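Local structure of variant surface glycoprotein MITAT 1.1 (Trypanosoma brucei brucei, 5LY9) at residues 19-24 and 96-101; 62-67 and 313-318; 100-105 and 147-152. The protein forms, with its GPI-anchored copies, the dense surface coat of the parasite, whose serial replacement by antigenically distinct variants lets the trypanosome evade the host's immune response. All blocks are in the same frame, centred on the assembly; numbering follows the deposited sequence.

Interaction 1: 19-24 and 96-101; sequences TELSKV and RAAAYL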
ATOM      1  N   THR A  19      18.529  -6.768   4.065  1.00 19.19           N
ATOM      2  CA  THR A  19      17.967  -7.994   3.494  1.00 19.07           C
ATOM      3  C   THR A  19      16.532  -8.261   3.997  1.00 19.11           C
ATOM      4  O   THR A  19      15.647  -8.535   3.209  1.00 20.35           O
ATOM      5  CB  THR A  19      18.913  -9.180   3.794  1.00 19.22           C
ATOM      6  OG1 THR A  19      20.237  -8.868   3.267  1.00 19.31           O
ATOM      7  CG2 THR A  19      18.375 -10.428   3.199  1.00 18.91           C
ATOM      8  N   GLU A  20      16.322  -8.138   5.273  1.00 19.12           N
ATOM      9  CA  GLU A  20      14.991  -8.364   5.828  1.00 19.79           C
ATOM     10  C   GLU A  20      13.991  -7.327   5.293  1.00 20.45           C
ATOM     11  O   GLU A  20      12.888  -7.679   4.824  1.00 19.61           O
ATOM     12  CB  GLU A  20      14.990  -8.357   7.356  1.00 20.63           C
ATOM     13  CG  GLU A  20      13.587  -8.525   7.964  1.00 21.06           C
ATOM     14  CD  GLU A  20      13.606  -9.060   9.378  1.00 21.67           C
ATOM     15  OE1 GLU A  20      14.174 -10.203   9.598  1.00 22.91           O
ATOM     16  OE2 GLU A  20      13.147  -8.280  10.259  1.00 22.51           O
ATOM     17  N   LEU A  21      14.395  -6.059   5.347  1.00 19.45           N
ATOM     18  CA  LEU A  21      13.553  -4.954   4.929  1.00 20.23           C
ATOM     19  C   LEU A  21      13.145  -5.052   3.472  1.00 19.81           C
ATOM     20  O   LEU A  21      12.090  -4.596   3.082  1.00 19.72           O
ATOM     21  CB  LEU A  21      14.118  -3.595   5.291  1.00 20.56           C
ATOM     22  CG  LEU A  21      14.394  -3.225   6.752  1.00 20.35           C
ATOM     23  CD1 LEU A  21      15.061  -1.843   6.757  1.00 23.06           C
ATOM     24  CD2 LEU A  21      13.091  -3.211   7.530  1.00 21.33           C
ATOM     25  N   SER A  22      13.966  -5.680   2.659  1.00 20.50           N
ATOM     26  CA  SER A  22      13.748  -5.805   1.231  1.00 20.60           C
ATOM     27  C   SER A  22      12.430  -6.526   0.921  1.00 19.84           C
ATOM     28  O   SER A  22      11.857  -6.244  -0.113  1.00 18.92           O
ATOM     29  CB  SER A  22      14.949  -6.534   0.566  1.00 22.29           C
ATOM     30  OG  SER A  22      14.844  -7.884   0.850  1.00 25.16           O
ATOM     31  N   LYS A  23      11.905  -7.350   1.833  1.00 19.70           N
ATOM     32  CA  LYS A  23      10.679  -8.100   1.587  1.00 20.03           C
ATOM     33  C   LYS A  23       9.447  -7.518   2.206  1.00 19.37           C
ATOM     34  O   LYS A  23       8.364  -8.034   1.966  1.00 19.96           O
ATOM     35  CB  LYS A  23      10.796  -9.569   2.023  1.00 21.62           C
ATOM     36  CG  LYS A  23      11.761 -10.385   1.188  1.00 25.12           C
ATOM     37  CD  LYS A  23      11.608 -11.900   1.433  1.00 27.74           C
ATOM     38  CE  LYS A  23      12.338 -12.683   0.346  1.00 31.09           C
ATOM     39  NZ  LYS A  23      12.133 -14.132   0.698  1.00 33.29           N
ATOM     40  N   VAL A  24       9.575  -6.447   2.973  1.00 19.28           N
ATOM     41  CA  VAL A  24       8.413  -5.901   3.652  1.00 19.31           C
ATOM     42  C   VAL A  24       7.310  -5.471   2.681  1.00 19.23           C
ATOM     43  O   VAL A  24       6.151  -5.759   2.930  1.00 19.49           O
ATOM     44  CB  VAL A  24       8.802  -4.758   4.658  1.00 19.26           C
ATOM     45  CG1 VAL A  24       7.562  -4.025   5.175  1.00 19.83           C
ATOM     46  CG2 VAL A  24       9.636  -5.338   5.795  1.00 19.76           C
ATOM     47  N   ARG A  96       6.294   1.684   3.021  1.00 18.92           N
ATOM     48  CA  ARG A  96       7.097   2.883   2.712  1.00 19.46           C
ATOM     49  C   ARG A  96       8.075   3.173   3.828  1.00 19.60           C
ATOM     50  O   ARG A  96       9.165   3.723   3.565  1.00 19.77           O
ATOM     51  CB  ARG A  96       6.215   4.069   2.375  1.00 19.73           C
ATOM     52  CG  ARG A  96       5.464   4.721   3.512  1.00 19.62           C
ATOM     53  CD  ARG A  96       6.301   5.868   4.025  1.00 20.64           C
ATOM     54  NE  ARG A  96       5.667   6.787   5.009  1.00 20.27           N
ATOM     55  CZ  ARG A  96       5.559   6.542   6.301  1.00 21.12           C
ATOM     56  NH1 ARG A  96       5.812   5.335   6.831  1.00 21.49           N
ATOM     57  NH2 ARG A  96       5.107   7.480   7.100  1.00 20.64           N
ATOM     58  N   ALA A  97       7.742   2.794   5.051  1.00 19.08           N
ATOM     59  CA  ALA A  97       8.642   3.070   6.180  1.00 18.82           C
ATOM     60  C   ALA A  97       9.870   2.186   6.012  1.00 19.33           C
ATOM     61  O   ALA A  97      11.045   2.653   6.146  1.00 19.38           O
ATOM     62  CB  ALA A  97       7.977   2.747   7.461  1.00 20.03           C
ATOM     63  N   ALA A  98       9.613   0.927   5.714  1.00 18.21           N
ATOM     64  CA  ALA A  98      10.742  -0.012   5.500  1.00 18.63           C
ATOM     65  C   ALA A  98      11.599   0.413   4.309  1.00 18.70           C
ATOM     66  O   ALA A  98      12.845   0.413   4.418  1.00 18.60           O
ATOM     67  CB  ALA A  98      10.229  -1.444   5.278  1.00 18.46           C
ATOM     68  N   ALA A  99      10.932   0.824   3.207  1.00 17.70           N
ATOM     69  CA  ALA A  99      11.648   1.198   2.030  1.00 17.45           C
ATOM     70  C   ALA A  99      12.466   2.463   2.254  1.00 17.68           C
ATOM     71  O   ALA A  99      13.602   2.567   1.820  1.00 18.01           O
ATOM     72  CB  ALA A  99      10.687   1.357   0.882  1.00 18.43           C
ATOM     73  N   TYR A 100      11.919   3.429   3.011  1.00 17.91           N
ATOM     74  CA  TYR A 100      12.654   4.676   3.260  1.00 18.69           C
ATOM     75  C   TYR A 100      13.915   4.437   4.082  1.00 18.96           C
ATOM     76  O   TYR A 100      15.012   4.910   3.743  1.00 19.18           O
ATOM     77  CB  TYR A 100      11.713   5.651   3.996  1.00 18.50           C
ATOM     78  CG  TYR A 100      12.305   7.017   4.268  1.00 18.91           C
ATOM     79  CD1 TYR A 100      12.888   7.814   3.245  1.00 19.34           C
ATOM     80  CD2 TYR A 100      12.317   7.521   5.555  1.00 20.62           C
ATOM     81  CE1 TYR A 100      13.383   9.050   3.508  1.00 19.91           C
ATOM     82  CE2 TYR A 100      12.821   8.798   5.835  1.00 21.47           C
ATOM     83  CZ  TYR A 100      13.381   9.557   4.811  1.00 21.57           C
ATOM     84  OH  TYR A 100      13.912  10.789   5.092  1.00 21.61           O
ATOM     85  N   LEU A 101      13.764   3.702   5.185  1.00 19.53           N
ATOM     86  CA  LEU A 101      14.899   3.310   6.023  1.00 19.70           C
ATOM     87  C   LEU A 101      15.922   2.489   5.222  1.00 19.29           C
ATOM     88  O   LEU A 101      17.153   2.792   5.284  1.00 18.70           O
ATOM     89  CB  LEU A 101      14.407   2.581   7.277  1.00 19.77           C
ATOM     90  CG  LEU A 101      15.535   2.060   8.133  1.00 19.86           C
ATOM     91  CD1 LEU A 101      16.348   3.194   8.660  1.00 21.38           C
ATOM     92  CD2 LEU A 101      14.938   1.225   9.284  1.00 21.08           C
TER
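Ala98 presents its methyl group to Val24 and Leu21, and the short reach of that methyl is consistent with the close approach of the backbones, the CA atoms of Leu21 and Ala98 being 5.7 Å apart. Val24 meets it broadside, its CB and CG1 each 3.7 Å from Ala98 CB and CG2 only slightly farther off. A chi1 of 170°, with CG1 anti to the backbone N, turns the CB-CG1 side of the valine to the alanine methyl. Leu21 divides its two branches: CD2 lies 4.0 Å from Ala98 CB, while CD1 sits near the carbonyl oxygen of Ala98 and meets CD2 of Leu101 at 4.0 Å, the two leucine side chains crossing at a slant. These residues bring the C-terminal end of helix 8-21, and the type I beta turn from Leu21 to Val24 that leads into helix 24-55, against the long helix 62-114 of the elongated A-type VSG N-terminal domain. Helix 244-254 borders the apolar patch, with Arg253 against Val24 and Trp246 against Leu101. On another side of helix 62-114, Arg96 and Tyr100 bond to Pro150 and Asp106 of the second subunit.

Interaction 2: 62-67 and 313-318; sequences LQQLTL and KTYLDM. Unlike the reference sequence in segment 62-67: Leu65 (reference Ser).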
ATOM      1  N   LEU A  62     -36.266 -19.950   7.643  1.00 25.17           N
ATOM      2  CA  LEU A  62     -36.268 -18.556   7.147  1.00 25.31           C
ATOM      3  C   LEU A  62     -35.503 -17.639   8.107  1.00 25.08           C
ATOM      4  O   LEU A  62     -34.660 -16.855   7.627  1.00 24.63           O
ATOM      5  CB  LEU A  62     -37.694 -18.051   6.920  1.00 26.72           C
ATOM      6  CG  LEU A  62     -37.753 -16.584   6.501  1.00 25.59           C
ATOM      7  CD1 LEU A  62     -37.047 -16.423   5.181  1.00 26.62           C
ATOM      8  CD2 LEU A  62     -39.177 -16.119   6.394  1.00 25.81           C
ATOM      9  N   GLN A  63     -35.815 -17.690   9.407  1.00 24.12           N
ATOM     10  CA  GLN A  63     -35.210 -16.781  10.317  1.00 24.41           C
ATOM     11  C   GLN A  63     -33.717 -17.073  10.544  1.00 23.29           C
ATOM     12  O   GLN A  63     -32.930 -16.141  10.601  1.00 21.87           O
ATOM     13  CB  GLN A  63     -35.910 -16.715  11.668  1.00 26.70           C
ATOM     14  CG  GLN A  63     -37.332 -16.145  11.571  1.00 28.58           C
ATOM     15  CD  GLN A  63     -38.028 -16.086  12.954  1.00 32.35           C
ATOM     16  OE1 GLN A  63     -37.426 -15.824  13.960  1.00 32.86           O
ATOM     17  NE2 GLN A  63     -39.309 -16.283  12.974  1.00 37.26           N
ATOM     18  N   GLN A  64     -33.346 -18.340  10.680  1.00 22.72           N
ATOM     19  CA  GLN A  64     -31.917 -18.723  10.835  1.00 22.58           C
ATOM     20  C   GLN A  64     -31.105 -18.242   9.629  1.00 21.80           C
ATOM     21  O   GLN A  64     -30.035 -17.640   9.753  1.00 22.05           O
ATOM     22  CB  GLN A  64     -31.800 -20.244  10.903  1.00 22.60           C
ATOM     23  CG  GLN A  64     -32.454 -20.835  12.133  1.00 22.40           C
ATOM     24  CD  GLN A  64     -33.936 -21.158  12.035  1.00 23.39           C
ATOM     25  OE1 GLN A  64     -34.665 -20.701  11.161  1.00 24.43           O
ATOM     26  NE2 GLN A  64     -34.420 -21.911  13.019  1.00 24.10           N
ATOM     27  N   LEU A  65     -31.650 -18.434   8.453  1.00 21.82           N
ATOM     28  CA  LEU A  65     -30.890 -18.120   7.214  1.00 22.80           C
ATOM     29  C   LEU A  65     -30.848 -16.591   6.936  1.00 21.60           C
ATOM     30  O   LEU A  65     -29.841 -16.060   6.485  1.00 21.06           O
ATOM     31  CB  LEU A  65     -31.503 -18.875   6.042  1.00 25.62           C
ATOM     32  CG  LEU A  65     -31.269 -20.401   6.167  1.00 27.33           C
ATOM     33  CD1 LEU A  65     -31.899 -21.112   5.015  1.00 30.81           C
ATOM     34  CD2 LEU A  65     -29.792 -20.714   6.143  1.00 28.01           C
ATOM     35  N   THR A  66     -31.933 -15.902   7.243  1.00 21.51           N
ATOM     36  CA  THR A  66     -31.972 -14.435   7.159  1.00 21.16           C
ATOM     37  C   THR A  66     -30.878 -13.839   8.046  1.00 21.35           C
ATOM     38  O   THR A  66     -30.144 -12.963   7.629  1.00 20.99           O
ATOM     39  CB  THR A  66     -33.314 -13.882   7.527  1.00 21.27           C
ATOM     40  OG1 THR A  66     -34.299 -14.305   6.566  1.00 21.86           O
ATOM     41  CG2 THR A  66     -33.330 -12.389   7.578  1.00 21.51           C
ATOM     42  N   LEU A  67     -30.820 -14.310   9.272  1.00 20.87           N
ATOM     43  CA  LEU A  67     -29.824 -13.892  10.234  1.00 21.00           C
ATOM     44  C   LEU A  67     -28.443 -14.123   9.736  1.00 21.31           C
ATOM     45  O   LEU A  67     -27.560 -13.218   9.798  1.00 21.40           O
ATOM     46  CB  LEU A  67     -30.055 -14.607  11.528  1.00 21.67           C
ATOM     47  CG  LEU A  67     -29.051 -14.247  12.592  1.00 22.61           C
ATOM     48  CD1 LEU A  67     -29.097 -12.743  12.976  1.00 24.32           C
ATOM     49  CD2 LEU A  67     -29.215 -15.110  13.772  1.00 23.22           C
ATOM     50  N   LYS A 313     -23.824 -24.621  12.107  1.00 25.25           N
ATOM     51  CA  LYS A 313     -23.203 -25.420  11.060  1.00 25.53           C
ATOM     52  C   LYS A 313     -24.196 -26.167  10.171  1.00 27.78           C
ATOM     53  O   LYS A 313     -23.983 -26.203   8.973  1.00 27.06           O
ATOM     54  CB  LYS A 313     -22.148 -26.383  11.633  1.00 29.68           C
ATOM     55  CG  LYS A 313     -21.500 -27.278  10.580  1.00 32.13           C
ATOM     56  CD  LYS A 313     -20.266 -27.978  11.096  1.00 36.99           C
ATOM     57  CE  LYS A 313     -19.673 -29.061  10.155  1.00 39.65           C
ATOM     58  NZ  LYS A 313     -20.654 -30.039   9.554  1.00 42.00           N
ATOM     59  N   THR A 314     -25.239 -26.794  10.742  1.00 26.07           N
ATOM     60  CA  THR A 314     -26.211 -27.552   9.925  1.00 25.96           C
ATOM     61  C   THR A 314     -26.911 -26.665   8.931  1.00 25.54           C
ATOM     62  O   THR A 314     -27.060 -27.115   7.789  1.00 25.35           O
ATOM     63  CB  THR A 314     -27.278 -28.365  10.737  1.00 27.39           C
ATOM     64  OG1 THR A 314     -28.011 -27.431  11.523  1.00 27.83           O
ATOM     65  CG2 THR A 314     -26.594 -29.297  11.649  1.00 29.36           C
ATOM     66  N   TYR A 315     -27.149 -25.375   9.285  1.00 23.43           N
ATOM     67  CA  TYR A 315     -27.744 -24.425   8.367  1.00 24.23           C
ATOM     68  C   TYR A 315     -26.796 -24.067   7.184  1.00 24.49           C
ATOM     69  O   TYR A 315     -27.223 -23.988   6.003  1.00 24.81           O
ATOM     70  CB  TYR A 315     -28.248 -23.119   9.115  1.00 24.12           C
ATOM     71  CG  TYR A 315     -29.344 -23.483  10.000  1.00 24.29           C
ATOM     72  CD1 TYR A 315     -30.646 -23.593   9.507  1.00 24.51           C
ATOM     73  CD2 TYR A 315     -29.109 -23.878  11.309  1.00 25.43           C
ATOM     74  CE1 TYR A 315     -31.656 -24.044  10.332  1.00 25.82           C
ATOM     75  CE2 TYR A 315     -30.151 -24.346  12.125  1.00 25.29           C
ATOM     76  CZ  TYR A 315     -31.410 -24.403  11.603  1.00 25.42           C
ATOM     77  OH  TYR A 315     -32.485 -24.834  12.353  1.00 27.05           O
ATOM     78  N   LEU A 316     -25.544 -23.831   7.507  1.00 24.48           N
ATOM     79  CA  LEU A 316     -24.549 -23.478   6.485  1.00 24.39           C
ATOM     80  C   LEU A 316     -24.320 -24.715   5.564  1.00 25.65           C
ATOM     81  O   LEU A 316     -24.108 -24.577   4.346  1.00 25.44           O
ATOM     82  CB  LEU A 316     -23.274 -23.037   7.122  1.00 25.38           C
ATOM     83  CG  LEU A 316     -23.377 -21.739   7.937  1.00 26.82           C
ATOM     84  CD1 LEU A 316     -22.078 -21.447   8.712  1.00 29.07           C
ATOM     85  CD2 LEU A 316     -23.755 -20.609   7.052  1.00 26.78           C
ATOM     86  N   ASP A 317     -24.300 -25.888   6.165  1.00 25.20           N
ATOM     87  CA  ASP A 317     -24.201 -27.145   5.387  1.00 25.15           C
ATOM     88  C   ASP A 317     -25.344 -27.361   4.413  1.00 25.39           C
ATOM     89  O   ASP A 317     -25.128 -27.754   3.261  1.00 26.66           O
ATOM     90  CB  ASP A 317     -24.047 -28.348   6.308  1.00 26.42           C
ATOM     91  CG  ASP A 317     -22.678 -28.414   6.985  1.00 27.52           C
ATOM     92  OD1 ASP A 317     -21.687 -27.741   6.589  1.00 29.00           O
ATOM     93  OD2 ASP A 317     -22.590 -29.169   7.957  1.00 32.64           O
ATOM     94  N   MET A 318     -26.562 -27.053   4.856  1.00 26.06           N
ATOM     95  CA  MET A 318     -27.740 -27.085   4.016  1.00 28.99           C
ATOM     96  C   MET A 318     -27.623 -26.133   2.830  1.00 27.72           C
ATOM     97  O   MET A 318     -27.902 -26.482   1.702  1.00 24.69           O
ATOM     98  CB  MET A 318     -28.944 -26.761   4.902  1.00 33.57           C
ATOM     99  CG  MET A 318     -30.247 -26.880   4.244  1.00 41.07           C
ATOM    100  SD  MET A 318     -31.539 -26.778   5.546  1.00 52.43           S
ATOM    101  CE  MET A 318     -31.480 -25.052   5.854  1.00 36.42           C
TER
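One face of the Tyr315 ring is covered by the aliphatic part of Gln64: CG stands 4.0 Å from the ring centroid and 22° off the normal, which makes it a CH-pi contact over the face, displaced toward the rim. Gln64 CB lies over the CD1 and CE1 side of the ring, 3.8 Å from CE1. The bend at chi2 then lays the amide nearly parallel to the ring, the planes 16° apart, with NE2 3.6 Å from Tyr315 OH. This is an approach and not a bond; NE2 donates instead to the carbonyl oxygen of Leu303, which would help hold the amide in this rotation. Phe304 also meets the tyrosine, its ring almost perpendicular. Beside this pair, Leu65, which is Ser in the reference sequence, sends CD2 to Tyr315 CB at 4.1 Å and CD1 to Met318 CE at 4.1 Å, the leucine and methionine side chains crossing at about a right angle. The two short helical segments pass at -84° with axes 10.5 Å apart, so contact rests on a few residues. The start of helix 62-114 is thereby packed against helix 313-321, with Tyr52 of helix 24-55 touching both Leu65 and Met318, and helix 295-304 bordering Gln64.

Interaction 3: 100-105 and 147-152; sequences YLKGSI and LSMPET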
ATOM      1  N   TYR A 100      11.919   3.429   3.011  1.00 17.91           N
ATOM      2  CA  TYR A 100      12.654   4.676   3.260  1.00 18.69           C
ATOM      3  C   TYR A 100      13.915   4.437   4.082  1.00 18.96           C
ATOM      4  O   TYR A 100      15.012   4.910   3.743  1.00 19.18           O
ATOM      5  CB  TYR A 100      11.713   5.651   3.996  1.00 18.50           C
ATOM      6  CG  TYR A 100      12.305   7.017   4.268  1.00 18.91           C
ATOM      7  CD1 TYR A 100      12.888   7.814   3.245  1.00 19.34           C
ATOM      8  CD2 TYR A 100      12.317   7.521   5.555  1.00 20.62           C
ATOM      9  CE1 TYR A 100      13.383   9.050   3.508  1.00 19.91           C
ATOM     10  CE2 TYR A 100      12.821   8.798   5.835  1.00 21.47           C
ATOM     11  CZ  TYR A 100      13.381   9.557   4.811  1.00 21.57           C
ATOM     12  OH  TYR A 100      13.912  10.789   5.092  1.00 21.61           O
ATOM     13  N   LEU A 101      13.764   3.702   5.185  1.00 19.53           N
ATOM     14  CA  LEU A 101      14.899   3.310   6.023  1.00 19.70           C
ATOM     15  C   LEU A 101      15.922   2.489   5.222  1.00 19.29           C
ATOM     16  O   LEU A 101      17.153   2.792   5.284  1.00 18.70           O
ATOM     17  CB  LEU A 101      14.407   2.581   7.277  1.00 19.77           C
ATOM     18  CG  LEU A 101      15.535   2.060   8.133  1.00 19.86           C
ATOM     19  CD1 LEU A 101      16.348   3.194   8.660  1.00 21.38           C
ATOM     20  CD2 LEU A 101      14.938   1.225   9.284  1.00 21.08           C
ATOM     21  N   LYS A 102      15.454   1.545   4.399  1.00 18.91           N
ATOM     22  CA  LYS A 102      16.342   0.744   3.565  1.00 18.60           C
ATOM     23  C   LYS A 102      17.120   1.596   2.598  1.00 19.46           C
ATOM     24  O   LYS A 102      18.346   1.373   2.354  1.00 19.50           O
ATOM     25  CB  LYS A 102      15.537  -0.289   2.833  1.00 19.06           C
ATOM     26  CG  LYS A 102      16.380  -1.153   1.967  1.00 19.78           C
ATOM     27  CD  LYS A 102      15.652  -2.358   1.483  1.00 20.49           C
ATOM     28  CE  LYS A 102      16.176  -2.966   0.198  1.00 20.93           C
ATOM     29  NZ  LYS A 102      17.649  -3.302   0.219  1.00 21.69           N
ATOM     30  N   GLY A 103      16.468   2.648   2.063  1.00 19.92           N
ATOM     31  CA  GLY A 103      17.184   3.528   1.105  1.00 20.60           C
ATOM     32  C   GLY A 103      18.323   4.243   1.741  1.00 20.32           C
ATOM     33  O   GLY A 103      19.399   4.415   1.136  1.00 19.40           O
ATOM     34  N   SER A 104      18.171   4.681   2.990  1.00 19.76           N
ATOM     35  CA  SER A 104      19.256   5.334   3.647  1.00 19.91           C
ATOM     36  C   SER A 104      20.375   4.370   4.047  1.00 19.52           C
ATOM     37  O   SER A 104      21.575   4.688   3.855  1.00 20.04           O
ATOM     38  CB  SER A 104      18.819   6.053   4.949  1.00 21.24           C
ATOM     39  OG  SER A 104      17.762   7.049   4.614  1.00 22.13           O
ATOM     40  N   ILE A 105      20.007   3.195   4.593  1.00 19.85           N
ATOM     41  CA  ILE A 105      21.004   2.177   4.884  1.00 19.94           C
ATOM     42  C   ILE A 105      21.798   1.829   3.627  1.00 20.23           C
ATOM     43  O   ILE A 105      23.021   1.788   3.660  1.00 20.73           O
ATOM     44  CB  ILE A 105      20.357   0.928   5.468  1.00 20.35           C
ATOM     45  CG1 ILE A 105      19.756   1.309   6.848  1.00 19.96           C
ATOM     46  CG2 ILE A 105      21.367  -0.205   5.562  1.00 20.76           C
ATOM     47  CD1 ILE A 105      18.878   0.183   7.367  1.00 21.56           C
ATOM     48  N   LEU A 147      22.433  -4.169  -2.156  1.00 24.25           N
ATOM     49  CA  LEU A 147      22.002  -2.740  -1.869  1.00 23.12           C
ATOM     50  C   LEU A 147      21.030  -2.371  -3.009  1.00 23.00           C
ATOM     51  O   LEU A 147      21.288  -1.498  -3.849  1.00 24.53           O
ATOM     52  CB  LEU A 147      23.205  -1.892  -1.836  1.00 22.72           C
ATOM     53  CG  LEU A 147      24.256  -2.382  -0.871  1.00 23.33           C
ATOM     54  CD1 LEU A 147      25.497  -1.524  -0.866  1.00 22.63           C
ATOM     55  CD2 LEU A 147      23.682  -2.434   0.543  1.00 23.54           C
ATOM     56  N   SER A 148      19.913  -3.104  -3.022  1.00 22.34           N
ATOM     57  CA  SER A 148      18.911  -2.969  -4.052  1.00 22.97           C
ATOM     58  C   SER A 148      17.565  -3.353  -3.501  1.00 22.57           C
ATOM     59  O   SER A 148      17.499  -4.005  -2.458  1.00 24.45           O
ATOM     60  CB  SER A 148      19.220  -3.884  -5.279  1.00 23.75           C
ATOM     61  OG  SER A 148      19.319  -5.232  -4.877  1.00 24.22           O
ATOM     62  N   MET A 149      16.491  -3.030  -4.227  1.00 21.51           N
ATOM     63  CA  MET A 149      15.156  -3.336  -3.799  1.00 21.49           C
ATOM     64  C   MET A 149      14.561  -4.295  -4.802  1.00 22.53           C
ATOM     65  O   MET A 149      14.625  -4.038  -6.021  1.00 23.06           O
ATOM     66  CB  MET A 149      14.293  -2.052  -3.736  1.00 22.68           C
ATOM     67  CG  MET A 149      12.814  -2.242  -3.377  1.00 22.06           C
ATOM     68  SD  MET A 149      12.572  -2.747  -1.693  1.00 22.15           S
ATOM     69  CE  MET A 149      12.740  -1.157  -0.863  1.00 23.15           C
ATOM     70  N   PRO A 150      13.933  -5.430  -4.329  1.00 21.63           N
ATOM     71  CA  PRO A 150      13.451  -6.377  -5.328  1.00 22.18           C
ATOM     72  C   PRO A 150      12.086  -5.967  -5.896  1.00 21.83           C
ATOM     73  O   PRO A 150      11.435  -5.057  -5.372  1.00 22.26           O
ATOM     74  CB  PRO A 150      13.309  -7.686  -4.556  1.00 23.93           C
ATOM     75  CG  PRO A 150      12.967  -7.180  -3.200  1.00 23.12           C
ATOM     76  CD  PRO A 150      13.912  -6.008  -2.998  1.00 22.24           C
ATOM     77  N   GLU A 151      11.684  -6.645  -6.945  1.00 22.13           N
ATOM     78  CA  GLU A 151      10.333  -6.501  -7.478  1.00 24.59           C
ATOM     79  C   GLU A 151       9.303  -6.747  -6.393  1.00 24.55           C
ATOM     80  O   GLU A 151       9.462  -7.627  -5.533  1.00 24.32           O
ATOM     81  CB  GLU A 151      10.109  -7.501  -8.617  1.00 26.94           C
ATOM     82  CG  GLU A 151       8.730  -7.465  -9.248  1.00 29.89           C
ATOM     83  CD  GLU A 151       8.472  -8.632 -10.234  1.00 34.76           C
ATOM     84  OE1 GLU A 151       9.299  -9.579 -10.300  1.00 35.91           O
ATOM     85  OE2 GLU A 151       7.452  -8.578 -10.959  1.00 36.96           O
ATOM     86  N   THR A 152       8.217  -5.967  -6.417  1.00 23.86           N
ATOM     87  CA  THR A 152       7.159  -6.140  -5.444  1.00 23.14           C
ATOM     88  C   THR A 152       6.272  -7.282  -5.946  1.00 23.84           C
ATOM     89  O   THR A 152       5.620  -7.184  -7.030  1.00 25.91           O
ATOM     90  CB  THR A 152       6.312  -4.886  -5.382  1.00 23.59           C
ATOM     91  OG1 THR A 152       7.105  -3.812  -4.949  1.00 23.34           O
ATOM     92  CG2 THR A 152       5.210  -5.040  -4.430  1.00 24.00           C
TER
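Lys102 and Met149 bring the two backbones to their nearest, CA to CA 8.5 Å, a separation bridged by side chains. Segment 100-105 is a turn and a half of helix 62-114, with Ile105 N bonded to Leu101 O, whereas 147-152 has no regular structure; Ser148 and Met149 are both extended. The lysine runs out straight through its first three torsions and bends only at chi4 (54°), bringing NZ to 2.8 Å from Ser148 O. The ammonium approaches from above the carbonyl plane, 46° out of it, so the bond, of ordinary length, comes in off the lone-pair directions. Met149, its CG anti to the backbone N and its chain folded at chi2 and chi3, swings its methyl back to the lysine stem: CE lies 3.9 Å from Lys102 CD, and SD lies 4.1 Å from Lys102 CE. The same methyl packs on Ala99. The NZ also bonds Thr18 OG1 and forms a salt bridge with Asp106 one helical turn on. Three oxygens from helix 8-21, helix 62-114 and the loop thus converge on one buried ammonium, and the Asp106 carboxylate would be expected to stabilise its positive charge. Asp106 of the second subunit accepts from Tyr100 OH, so the equivalent carboxylates probably link this polar cluster to the dimer interface.

From the N terminus, the chain leaves helix 8-21, runs out along helix 24-55 and returns through helix 62-114; interaction 1 closes this mostly helical excursion of 71 residues. Interaction 2 starts within it, at the beginning of helix 62-114, and closes only at 313-318, so the two cross. Interaction 3 sets out from the second segment of interaction 1, with which it shares Tyr100 and Leu101, and its shorter loop falls wholly within the span of interaction 2. Interactions 1 and 3 touch, Ser22 CB lying 3.8 Å from Lys102 CE, and join helix 8-21 and loop 147-152 to the long helix. Interaction 2, centred about 46 Å from interaction 1, ties the helix's other end to helix 313-321.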